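Local coordinates for uncharacterized protein aq_328 (Aquifex aeolicus, PDB 1R4V) that is of unknown function but adopts a histone fold and may take part in protein heterodimerization, at residues A[84-87]-A[88-92]. Residues are numbered along the deposited sequence; the frame is centred on the assembly and turned at random.
Sequences LNIT and KALEE
The carboxylate of Glu-91 turns one face to the carbonyl oxygen of Thr-87, which sits over it with Thr-87 O 3.9 Å from Glu-91 CD. Above the same face, tilted from the carboxylate plane, a water bridges back to the loop: it donates to Glu-91 OE1 and, at 3.1 Å, to Ile-86 O. At the carboxylate's other oxygen, Lys-88 NZ forms a salt bridge whose hydrogen bond is weak, 3.2 Å from Lys-88 NZ to Glu-91 OE2, so the two oxygens are held by different partners. The lysine chain bends at chi2 (-82°) and again at chi3, which brings NZ round to the carboxylate. The same Thr-87 O accepts the Glu-91 N-H at 2.9 Å, a backbone bond of the first helical turn. Thr-87 is the N-cap of helix 88-98, which in this histone-fold protein follows the loop after strand 78-79. A chi1 of 58° brings its OG1 to the Leu-90 N-H, which it takes in a weak capping bond of 3.3 Å. Just before the cap, the CG2 methyl of Ile-86 lies 3.8 Å from Glu-91 CG, so the two side chains meet through aliphatic carbons at the positions that a hydrophobic staple uses. The same methyl rests 4.1 Å from Leu-90 CB. Leu-90 itself is buried, and its side chain also touches Leu-138 of helix 131-149 and Phe-171.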
ATOM      1  N   LEU A  84      -5.072  14.497   1.974  1.00 20.15           N
ATOM      2  CA  LEU A  84      -4.701  13.247   2.636  1.00 19.65           C
ATOM      3  C   LEU A  84      -3.611  13.445   3.679  1.00 20.35           C
ATOM      4  O   LEU A  84      -2.875  14.442   3.665  1.00 20.87           O
ATOM      5  CB  LEU A  84      -4.256  12.190   1.644  1.00 18.49           C
ATOM      6  CG  LEU A  84      -5.292  11.713   0.628  1.00 20.99           C
ATOM      7  CD1 LEU A  84      -4.745  10.508  -0.115  1.00 20.09           C
ATOM      8  CD2 LEU A  84      -6.630  11.360   1.255  1.00 20.38           C
ATOM      9  N   ASN A  85      -3.532  12.472   4.588  1.00 19.07           N
ATOM     10  CA  ASN A  85      -2.581  12.465   5.680  1.00 19.54           C
ATOM     11  C   ASN A  85      -1.238  11.847   5.239  1.00 22.10           C
ATOM     12  O   ASN A  85      -0.622  11.153   6.032  1.00 26.16           O
ATOM     13  CB  ASN A  85      -3.215  11.708   6.859  1.00 18.06           C
ATOM     14  CG  ASN A  85      -2.722  12.175   8.210  1.00 22.34           C
ATOM     15  OD1 ASN A  85      -2.758  13.362   8.508  1.00 23.36           O
ATOM     16  ND2 ASN A  85      -2.275  11.235   9.041  1.00 22.51           N
ATOM     17  N   ILE A  86      -0.746  12.098   4.017  1.00 20.70           N
ATOM     18  CA  ILE A  86       0.527  11.566   3.559  1.00 21.01           C
ATOM     19  C   ILE A  86       1.695  12.413   4.116  1.00 21.35           C
ATOM     20  O   ILE A  86       1.675  13.629   3.965  1.00 21.59           O
ATOM     21  CB  ILE A  86       0.565  11.511   2.011  1.00 19.37           C
ATOM     22  CG1 ILE A  86      -0.517  10.549   1.494  1.00 19.64           C
ATOM     23  CG2 ILE A  86       1.933  11.103   1.478  1.00 17.87           C
ATOM     24  CD1 ILE A  86      -0.737  10.597  -0.007  1.00 22.50           C
ATOM     25  N   THR A  87       2.654  11.740   4.760  1.00 22.39           N
ATOM     26  CA  THR A  87       3.891  12.289   5.323  1.00 24.89           C
ATOM     27  C   THR A  87       5.005  12.299   4.301  1.00 23.90           C
ATOM     28  O   THR A  87       4.913  11.586   3.309  1.00 22.91           O
ATOM     29  CB  THR A  87       4.465  11.393   6.486  1.00 26.18           C
ATOM     30  OG1 THR A  87       4.731  10.045   6.036  1.00 31.01           O
ATOM     31  CG2 THR A  87       3.484  11.261   7.619  1.00 28.00           C
ATOM     32  N   LYS A  88       6.062  13.061   4.597  1.00 25.12           N
ATOM     33  CA  LYS A  88       7.266  13.143   3.782  1.00 26.35           C
ATOM     34  C   LYS A  88       7.892  11.792   3.546  1.00 24.13           C
ATOM     35  O   LYS A  88       8.362  11.525   2.446  1.00 26.10           O
ATOM     36  CB  LYS A  88       8.303  14.095   4.393  1.00 30.10           C
ATOM     37  CG  LYS A  88       8.038  15.562   4.086  1.00 38.74           C
ATOM     38  CD  LYS A  88       8.558  15.950   2.688  1.00 46.21           C
ATOM     39  CE  LYS A  88       7.703  17.053   2.060  1.00 46.44           C
ATOM     40  NZ  LYS A  88       7.976  17.405   0.629  1.00 49.64           N
ATOM     41  N   ALA A  89       7.911  10.934   4.559  1.00 24.09           N
ATOM     42  CA  ALA A  89       8.485   9.609   4.423  1.00 24.09           C
ATOM     43  C   ALA A  89       7.723   8.802   3.382  1.00 24.56           C
ATOM     44  O   ALA A  89       8.342   8.193   2.518  1.00 22.38           O
ATOM     45  CB  ALA A  89       8.513   8.864   5.768  1.00 25.89           C
ATOM     46  N   LEU A  90       6.398   8.781   3.456  1.00 22.56           N
ATOM     47  CA  LEU A  90       5.619   8.079   2.431  1.00 24.01           C
ATOM     48  C   LEU A  90       5.740   8.713   1.046  1.00 23.30           C
ATOM     49  O   LEU A  90       5.803   7.990   0.051  1.00 22.80           O
ATOM     50  CB  LEU A  90       4.144   7.964   2.824  1.00 24.15           C
ATOM     51  CG  LEU A  90       3.242   7.190   1.848  1.00 23.11           C
ATOM     52  CD1 LEU A  90       3.781   5.806   1.489  1.00 27.48           C
ATOM     53  CD2 LEU A  90       1.845   7.051   2.427  1.00 23.77           C
ATOM     54  N   GLU A  91       5.747  10.039   0.970  1.00 22.97           N
ATOM     55  CA  GLU A  91       5.971  10.751  -0.291  1.00 28.66           C
ATOM     56  C   GLU A  91       7.235  10.274  -1.003  1.00 28.52           C
ATOM     57  O   GLU A  91       7.231  10.134  -2.220  1.00 28.35           O
ATOM     58  CB  GLU A  91       6.074  12.265  -0.099  1.00 28.51           C
ATOM     59  CG  GLU A  91       4.752  12.988  -0.184  1.00 35.57           C
ATOM     60  CD  GLU A  91       4.769  14.346   0.511  1.00 41.06           C
ATOM     61  OE1 GLU A  91       3.773  14.668   1.219  1.00 51.48           O
ATOM     62  OE2 GLU A  91       5.779  15.083   0.347  1.00 52.08           O
ATOM     63  N   GLU A  92       8.301  10.024  -0.253  1.00 29.55           N
ATOM     64  CA  GLU A  92       9.546   9.505  -0.800  1.00 30.16           C
ATOM     65  C   GLU A  92       9.373   8.100  -1.389  1.00 28.36           C
ATOM     66  O   GLU A  92       9.832   7.840  -2.502  1.00 27.87           O
ATOM     67  CB  GLU A  92      10.650   9.535   0.264  1.00 30.31           C
ATOM     68  CG  GLU A  92      12.027   9.256  -0.313  1.00 35.82           C
ATOM     69  CD  GLU A  92      13.166   9.269   0.703  1.00 43.29           C
ATOM     70  OE1 GLU A  92      13.085  10.003   1.728  1.00 58.57           O
ATOM     71  OE2 GLU A  92      14.165   8.535   0.457  1.00 55.85           O
TER
HETATM   72  O   HOH W   1       3.899  15.701   3.467  0.50 43.41           O